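Side-chain contacts in cytoplasmic protein (PDB 2O3L), which is of unknown function, a small all-helical cytoplasmic protein of the DUF1048 family whose helices wind into a left-handed superhelix: residues Gln18-Lys23 and Glu66-Phe71; Gln25-Asn30 and Glu74-Ala79; Asp48-Gly53 and Arg58-Ile63. One frame throughout, in Å; residues are numbered along the deposited sequence.

Interaction 1. Residues Gln18-Lys23 and Glu66-Phe71; sequences QFVFKK and EDVASF
In the left-handed superhelix of this DUF1048 protein, the first turn of helix 68-82 is laid against the middle of helix 15-31, and Val68 is the residue that reaches across. Its CB and both methyls face the other helix, where Lys23 and Val20 receive them. The closest approach is aliphatic: Lys23 CE lies 4.0 Å from Val68 CB, and the two side chains cross at about a right angle. Alongside, Val20 CG1 meets Val68 CG2 at 4.3 Å, a looser touch between branched residues that suit a buried place. Val20 is further surrounded by Phe50, Val60 and Thr64, while Val68 also rests on Ile24.

Lysine suits the rim because its methylenes can cover a valine while its ammonium stays at the surface. A bend at chi3 (56°) turns the chain over Val68 and delivers NZ to a water, 3.0 Å away, which in turn donates to Glu66 O over 3.3 Å. The two segments are thus joined by one water-mediated link, with no direct hydrogen bond. The helix start is fixed by its N-cap, Asp67, a residue type whose short carboxylate can fold back onto the first turn. Ser70 N donates to Asp67 OD1 at 3.2 Å, meeting that oxygen from above the carboxylate plane, 70° out of it.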
# COMPACT_ATOMS: atom_id res chain seq x y z
N GLN A 18 -2.48 -8.60 -3.61
CA GLN A 18 -2.92 -7.73 -4.69
C GLN A 18 -4.24 -7.05 -4.39
O GLN A 18 -4.37 -5.87 -4.68
CB GLN A 18 -3.03 -8.49 -6.00
CG GLN A 18 -1.65 -9.01 -6.48
CD GLN A 18 -1.76 -9.67 -7.83
OE1 GLN A 18 -2.36 -9.13 -8.73
NE2 GLN A 18 -1.19 -10.87 -7.96
N PHE A 19 -5.20 -7.78 -3.81
CA PHE A 19 -6.54 -7.23 -3.62
C PHE A 19 -6.47 -6.17 -2.54
O PHE A 19 -7.06 -5.07 -2.64
CB PHE A 19 -7.52 -8.33 -3.26
CG PHE A 19 -8.94 -7.87 -3.19
CD1 PHE A 19 -9.63 -7.55 -4.34
CD2 PHE A 19 -9.59 -7.77 -1.96
CE1 PHE A 19 -10.97 -7.11 -4.29
CE2 PHE A 19 -10.91 -7.32 -1.88
CZ PHE A 19 -11.62 -7.01 -3.07
N VAL A 20 -5.71 -6.47 -1.49
CA VAL A 20 -5.57 -5.57 -0.38
C VAL A 20 -4.81 -4.29 -0.79
O VAL A 20 -5.20 -3.21 -0.39
CB VAL A 20 -4.92 -6.24 0.81
CG1 VAL A 20 -4.61 -5.21 1.91
CG2 VAL A 20 -5.90 -7.30 1.34
N PHE A 21 -3.75 -4.43 -1.58
CA PHE A 21 -3.10 -3.29 -2.14
C PHE A 21 -4.06 -2.38 -2.93
O PHE A 21 -4.01 -1.17 -2.80
CB PHE A 21 -1.92 -3.67 -3.05
CG PHE A 21 -1.22 -2.47 -3.61
CD1 PHE A 21 -0.30 -1.78 -2.86
CD2 PHE A 21 -1.59 -1.95 -4.85
CE1 PHE A 21 0.27 -0.62 -3.32
CE2 PHE A 21 -1.00 -0.83 -5.34
CZ PHE A 21 -0.07 -0.15 -4.56
N LYS A 22 -4.86 -2.98 -3.80
CA LYS A 22 -5.86 -2.27 -4.58
C LYS A 22 -6.87 -1.54 -3.69
O LYS A 22 -7.25 -0.40 -3.97
CB LYS A 22 -6.59 -3.25 -5.47
CG LYS A 22 -7.66 -2.61 -6.31
CD LYS A 22 -8.28 -3.58 -7.35
CE LYS A 22 -9.25 -4.56 -6.75
NZ LYS A 22 -10.00 -5.14 -7.87
N LYS A 23 -7.29 -2.20 -2.61
CA LYS A 23 -8.20 -1.58 -1.64
C LYS A 23 -7.57 -0.28 -1.05
O LYS A 23 -8.18 0.75 -1.04
CB LYS A 23 -8.61 -2.57 -0.55
CG LYS A 23 -9.64 -3.62 -0.94
CD LYS A 23 -9.95 -4.64 0.17
CE LYS A 23 -10.42 -4.01 1.50
NZ LYS A 23 -11.05 -4.95 2.52
N GLU A 66 -7.46 -6.51 9.99
CA GLU A 66 -8.64 -6.81 9.20
C GLU A 66 -9.30 -5.56 8.71
O GLU A 66 -9.93 -5.56 7.64
CB GLU A 66 -9.62 -7.67 10.02
CG GLU A 66 -9.15 -9.14 10.05
CD GLU A 66 -10.18 -10.11 10.63
OE1 GLU A 66 -11.17 -9.66 11.28
OE2 GLU A 66 -9.98 -11.32 10.42
N ASP A 67 -9.19 -4.49 9.50
CA ASP A 67 -9.74 -3.22 9.11
C ASP A 67 -8.78 -2.44 8.20
O ASP A 67 -8.01 -1.60 8.66
CB ASP A 67 -10.09 -2.40 10.35
CG ASP A 67 -10.87 -1.14 10.02
OD1 ASP A 67 -11.02 -0.82 8.81
OD2 ASP A 67 -11.31 -0.48 10.98
N VAL A 68 -8.87 -2.70 6.90
CA VAL A 68 -7.96 -2.11 5.91
C VAL A 68 -8.18 -0.61 5.80
O VAL A 68 -7.24 0.13 5.61
CB VAL A 68 -8.09 -2.83 4.53
CG1 VAL A 68 -7.25 -2.16 3.45
CG2 VAL A 68 -7.70 -4.28 4.69
N ALA A 69 -9.42 -0.14 5.95
CA ALA A 69 -9.66 1.30 5.89
C ALA A 69 -8.91 2.02 7.00
O ALA A 69 -8.34 3.08 6.78
CB ALA A 69 -11.17 1.62 5.98
N SER A 70 -8.89 1.44 8.19
CA SER A 70 -8.21 2.07 9.30
C SER A 70 -6.69 2.05 9.09
O SER A 70 -6.01 3.01 9.45
CB SER A 70 -8.64 1.42 10.61
OG SER A 70 -7.80 1.86 11.62
N PHE A 71 -6.16 0.98 8.50
CA PHE A 71 -4.77 0.92 8.09
C PHE A 71 -4.42 2.04 7.08
O PHE A 71 -3.47 2.80 7.27
CB PHE A 71 -4.46 -0.45 7.46
CG PHE A 71 -3.04 -0.60 7.04
CD1 PHE A 71 -2.05 -0.84 7.97
CD2 PHE A 71 -2.67 -0.47 5.71
CE1 PHE A 71 -0.72 -0.96 7.57
CE2 PHE A 71 -1.35 -0.59 5.30
CZ PHE A 71 -0.37 -0.82 6.25
O HOH W 1 -11.55 -3.92 5.27

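Interaction 2. Residues Gln25-Asn30 and Glu74-Ala79; sequences QNYMWN and ELVANA
Met28, present as selenomethionine, and Val76 make the closest touch between Gln25-Asn30 and Glu74-Ala79: Met28 CG lies 3.6 Å from Val76 CG1. The two side chains slide past each other in opposite directions, and the same valine methyl reaches back toward Met28 CA. Val76 holds CG1 beside its own backbone N and anti to the carbonyl carbon (chi1 -41°), which turns this methyl to the facing helix. A compact, branched residue fits well where the CA atoms of Met28 and Val76 come within 6.5 Å.

Two lighter contacts flank the pair. The Tyr27 ring presents its edge to the valine, with CD1 4.5 Å from Val76 CG1 and the methyl near the ring plane. Farther along the methionine, SE comes within 4.5 Å of Leu75 CD2. The unbranched, flexible chain of Met28 suits this position because its CG can serve Val76 while its selenium extends to a second neighbour.

Beyond this shell, Tyr27 is fixed at its polar end by a hydrogen bond between its hydroxyl group and Asp73 OD1, and its ring stacks with Phe31 and rests on Ala69 and Ala72. In helix 36-56, Met39 touches both Met28 and Val76, and Ile42 touches Leu75. The contact between the segments is entirely apolar, without a hydrogen bond across it. The axes of the segments 25-30 and 74-79 come to 10.4 Å and cross at -54°, and the side chains of Met28 and Val76 span the distance. Through this contact the C-terminal helix 68-82 packs at an incline on helix 15-31, with helix 36-56 touching side chains of both, within the left-handed superhelix of this DUF1048 protein.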
# COMPACT_ATOMS: atom_id res chain seq x y z
N GLN A 25 -4.93 1.49 -2.26
CA GLN A 25 -4.73 2.48 -3.32
C GLN A 25 -6.03 3.27 -3.56
O GLN A 25 -6.04 4.52 -3.60
CB GLN A 25 -4.24 1.78 -4.59
CG GLN A 25 -3.86 2.69 -5.69
CD GLN A 25 -3.24 1.95 -6.83
OE1 GLN A 25 -3.76 0.91 -7.24
NE2 GLN A 25 -2.11 2.47 -7.36
N ASN A 26 -7.14 2.55 -3.65
CA ASN A 26 -8.40 3.22 -3.85
C ASN A 26 -8.78 4.08 -2.64
O ASN A 26 -9.31 5.19 -2.78
CB ASN A 26 -9.50 2.23 -4.21
CG ASN A 26 -9.45 1.83 -5.68
OD1 ASN A 26 -9.85 2.60 -6.56
ND2 ASN A 26 -8.95 0.63 -5.95
N TYR A 27 -8.55 3.55 -1.45
CA TYR A 27 -8.91 4.30 -0.24
C TYR A 27 -8.15 5.66 -0.24
O TYR A 27 -8.72 6.73 -0.01
CB TYR A 27 -8.62 3.50 1.02
CG TYR A 27 -9.01 4.25 2.27
CD1 TYR A 27 -8.17 5.23 2.83
CD2 TYR A 27 -10.20 3.99 2.90
CE1 TYR A 27 -8.54 5.91 3.99
CE2 TYR A 27 -10.59 4.67 4.06
CZ TYR A 27 -9.76 5.63 4.58
OH TYR A 27 -10.18 6.29 5.70
N MSE A 28 -6.88 5.61 -0.59
CA MSE A 28 -6.03 6.80 -0.57
C MSE A 28 -6.46 7.82 -1.63
O MSE A 28 -6.52 9.00 -1.37
CB MSE A 28 -4.57 6.38 -0.77
CG MSE A 28 -4.08 5.63 0.45
SE MSE A 28 -2.20 5.17 0.34
CE MSE A 28 -1.52 6.85 -0.17
N TRP A 29 -6.82 7.33 -2.81
CA TRP A 29 -7.34 8.20 -3.85
C TRP A 29 -8.73 8.78 -3.48
O TRP A 29 -9.08 9.90 -3.86
CB TRP A 29 -7.46 7.40 -5.13
CG TRP A 29 -6.18 7.17 -5.88
CD1 TRP A 29 -5.05 7.92 -5.85
CD2 TRP A 29 -5.95 6.13 -6.83
NE1 TRP A 29 -4.11 7.39 -6.70
CE2 TRP A 29 -4.65 6.30 -7.32
CE3 TRP A 29 -6.71 5.04 -7.27
CZ2 TRP A 29 -4.08 5.42 -8.26
CZ3 TRP A 29 -6.15 4.17 -8.21
CH2 TRP A 29 -4.86 4.38 -8.71
N ASN A 30 -9.51 7.99 -2.75
CA ASN A 30 -10.79 8.43 -2.27
C ASN A 30 -10.67 9.49 -1.21
O ASN A 30 -11.47 10.40 -1.17
CB ASN A 30 -11.57 7.25 -1.72
CG ASN A 30 -12.15 6.34 -2.82
OD1 ASN A 30 -12.25 6.74 -3.98
ND2 ASN A 30 -12.54 5.11 -2.45
N GLU A 74 -4.55 5.45 8.55
CA GLU A 74 -3.37 5.79 9.34
C GLU A 74 -2.13 5.95 8.46
O GLU A 74 -1.14 6.52 8.86
CB GLU A 74 -3.11 4.70 10.36
CG GLU A 74 -2.26 5.16 11.52
CD GLU A 74 -1.97 4.05 12.51
OE1 GLU A 74 -2.73 3.05 12.51
OE2 GLU A 74 -0.98 4.18 13.27
N LEU A 75 -2.16 5.38 7.28
CA LEU A 75 -1.12 5.56 6.31
C LEU A 75 -1.27 6.96 5.66
O LEU A 75 -0.33 7.70 5.57
CB LEU A 75 -1.23 4.41 5.30
CG LEU A 75 -0.04 3.85 4.56
CD1 LEU A 75 1.09 3.39 5.46
CD2 LEU A 75 -0.54 2.72 3.70
N VAL A 76 -2.47 7.34 5.23
CA VAL A 76 -2.65 8.69 4.70
C VAL A 76 -2.40 9.74 5.77
O VAL A 76 -2.12 10.87 5.43
CB VAL A 76 -4.08 8.99 4.05
CG1 VAL A 76 -4.56 7.84 3.21
CG2 VAL A 76 -5.15 9.40 5.07
N ALA A 77 -2.54 9.40 7.06
CA ALA A 77 -2.34 10.39 8.13
C ALA A 77 -0.87 10.56 8.43
O ALA A 77 -0.38 11.66 8.53
CB ALA A 77 -3.12 9.99 9.40
N ASN A 78 -0.16 9.44 8.53
CA ASN A 78 1.29 9.44 8.74
C ASN A 78 2.01 9.73 7.42
O ASN A 78 3.24 9.77 7.39
CB ASN A 78 1.78 8.10 9.31
CG ASN A 78 1.07 7.69 10.62
OD1 ASN A 78 1.48 6.74 11.29
ND2 ASN A 78 0.01 8.40 10.97
N ALA A 79 1.25 9.91 6.34
CA ALA A 79 1.81 10.37 5.07
C ALA A 79 2.57 11.68 5.31
O ALA A 79 3.73 11.81 4.89

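Interaction 3. Residues Asp48-Gly53 and Arg58-Ile63; sequences DLFEAG and RQVLDI
Gly53 O accepts a hydrogen bond from Arg58 N at 2.9 Å (N-H...O 159°), tying helix 36-56 near its C-terminal end to the extended loop residues Arg58 and Gln59 that lead into helix 60-64, so that the chain doubles back on itself. Glycine suits this place: with no side chain, it lets Ile63 CD1 come to 4.2 Å from Gly53 CA. The CB and CG of Arg58 lie beside the same carbonyl oxygen.

Away from the turn, Ile63 fills the angle between the two helices. Its CG2, anti to the backbone N and beside the carbonyl carbon, meets Leu49 CD2 at 3.6 Å and also reaches the edge of the Phe50 ring, near its plane, with CE1 3.9 Å away. A beta-branched isoleucine suits the spot because its other branch, ending in CD1, is left to cover Gly53. Val60 comes over a face of the same ring: its CG2 stands 4.0 Å from the centroid of Phe50, 24° off the ring normal, a CH-pi contact displaced toward CZ. Phenylalanine thus offers both face and edge to two aliphatic partners, and Tyr17 of helix 15-31 packs edge-to-face with it.

At the surface Arg58 leads its guanidinium group away from the facing helix. Bends at chi2 and chi3 curl it back to Asp62, whose OD2 takes both NE, at 3.1 Å, and NH2 in a side-on salt bridge; OD2 lies close to the guanidinium plane, while NH2 approaches it from above the carboxylate plane. Two bonds to one oxygen should limit rotation of the arginine head and probably favour the ionised carboxylate. The chemistry is therefore divided: apolar groups join the helices, a backbone bond closes the turn, and the charge pair stays within Arg58-Ile63.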
# COMPACT_ATOMS: atom_id res chain seq x y z
N ASP A 48 7.20 -2.13 -0.87
CA ASP A 48 8.38 -2.70 -0.24
C ASP A 48 7.98 -3.57 0.97
O ASP A 48 8.50 -4.66 1.18
CB ASP A 48 9.37 -1.64 0.23
CG ASP A 48 10.33 -1.20 -0.85
OD1 ASP A 48 10.45 -1.89 -1.87
OD2 ASP A 48 10.99 -0.15 -0.67
N LEU A 49 7.09 -3.05 1.79
CA LEU A 49 6.66 -3.76 3.01
C LEU A 49 5.90 -5.05 2.64
O LEU A 49 6.14 -6.09 3.21
CB LEU A 49 5.79 -2.86 3.85
CG LEU A 49 5.30 -3.37 5.21
CD1 LEU A 49 6.38 -3.31 6.21
CD2 LEU A 49 4.10 -2.57 5.70
N PHE A 50 4.98 -4.96 1.70
CA PHE A 50 4.23 -6.10 1.22
C PHE A 50 5.13 -7.14 0.54
O PHE A 50 4.95 -8.35 0.77
CB PHE A 50 3.12 -5.67 0.25
CG PHE A 50 1.84 -5.22 0.90
CD1 PHE A 50 1.78 -4.84 2.21
CD2 PHE A 50 0.67 -5.13 0.13
CE1 PHE A 50 0.57 -4.40 2.78
CE2 PHE A 50 -0.53 -4.73 0.69
CZ PHE A 50 -0.59 -4.35 2.02
N GLU A 51 6.10 -6.71 -0.26
CA GLU A 51 7.03 -7.68 -0.84
C GLU A 51 7.82 -8.42 0.19
O GLU A 51 8.08 -9.62 0.03
CB GLU A 51 8.07 -7.06 -1.77
CG GLU A 51 7.57 -6.77 -3.13
CD GLU A 51 8.67 -6.42 -4.11
OE1 GLU A 51 9.82 -6.08 -3.70
OE2 GLU A 51 8.37 -6.51 -5.32
N ALA A 52 8.29 -7.72 1.23
CA ALA A 52 9.05 -8.38 2.27
C ALA A 52 8.17 -9.38 3.02
O ALA A 52 8.56 -10.52 3.28
CB ALA A 52 9.64 -7.34 3.26
N GLY A 53 7.01 -8.93 3.43
CA GLY A 53 6.09 -9.79 4.14
C GLY A 53 5.73 -11.06 3.36
O GLY A 53 5.73 -12.14 3.94
N ARG A 58 4.30 -14.24 5.39
CA ARG A 58 3.19 -13.76 6.20
C ARG A 58 1.98 -13.54 5.34
O ARG A 58 2.07 -13.28 4.15
CB ARG A 58 3.52 -12.44 6.92
CG ARG A 58 4.73 -12.46 7.75
CD ARG A 58 4.51 -13.32 9.01
NE ARG A 58 3.42 -12.87 9.86
CZ ARG A 58 3.57 -11.99 10.87
NH1 ARG A 58 4.75 -11.42 11.14
NH2 ARG A 58 2.53 -11.67 11.60
N GLN A 59 0.84 -13.56 5.99
CA GLN A 59 -0.41 -13.26 5.30
C GLN A 59 -0.65 -11.74 5.31
O GLN A 59 -0.34 -11.06 6.29
CB GLN A 59 -1.57 -14.01 5.99
CG GLN A 59 -1.49 -15.56 5.84
CD GLN A 59 -1.84 -16.05 4.45
OE1 GLN A 59 -2.59 -15.40 3.72
NE2 GLN A 59 -1.31 -17.19 4.08
N VAL A 60 -1.22 -11.20 4.22
CA VAL A 60 -1.38 -9.78 4.10
C VAL A 60 -2.14 -9.14 5.26
O VAL A 60 -1.75 -8.09 5.75
CB VAL A 60 -1.92 -9.32 2.71
CG1 VAL A 60 -3.37 -9.72 2.51
CG2 VAL A 60 -1.71 -7.80 2.56
N LEU A 61 -3.18 -9.79 5.76
CA LEU A 61 -3.96 -9.21 6.85
C LEU A 61 -3.28 -9.18 8.19
O LEU A 61 -3.77 -8.50 9.11
CB LEU A 61 -5.34 -9.85 6.96
CG LEU A 61 -6.25 -9.61 5.72
CD1 LEU A 61 -7.60 -10.33 5.98
CD2 LEU A 61 -6.51 -8.12 5.32
N ASP A 62 -2.20 -9.94 8.34
CA ASP A 62 -1.27 -9.77 9.49
C ASP A 62 -0.62 -8.36 9.44
O ASP A 62 -0.28 -7.77 10.46
CB ASP A 62 -0.10 -10.79 9.46
CG ASP A 62 -0.54 -12.28 9.69
OD1 ASP A 62 -1.74 -12.55 9.78
OD2 ASP A 62 0.35 -13.18 9.77
N ILE A 63 -0.35 -7.90 8.23
CA ILE A 63 0.27 -6.61 8.03
C ILE A 63 -0.74 -5.48 8.28
O ILE A 63 -0.49 -4.61 9.09
CB ILE A 63 0.92 -6.50 6.63
CG1 ILE A 63 1.85 -7.70 6.41
CG2 ILE A 63 1.63 -5.11 6.47
CD1 ILE A 63 2.58 -7.69 5.10

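Interactions 1 and 2 are successive contacts of one helix pair, 15-31 with 68-82; their centres lie 10 Å apart and they meet where Ala69 CB packs on Tyr27 CE2 at 3.7 Å. Interaction 3 belongs to the turn between helices 36-56 and 60-64, within the chain separating the two halves of the others. It adjoins interaction 1, with centres 11 Å apart: Val20 CG2 touches Val60 CG1 at 3.7 Å, and Val68 CG2 lies 4.1 Å from Leu61 CD2. Interactions 2 and 3 do not touch, their centres being 17 Å apart. A glycerol, probably from the crystallisation liquor, bonds weakly to Arg58 O in interaction 3, about 6 Å from that side chain.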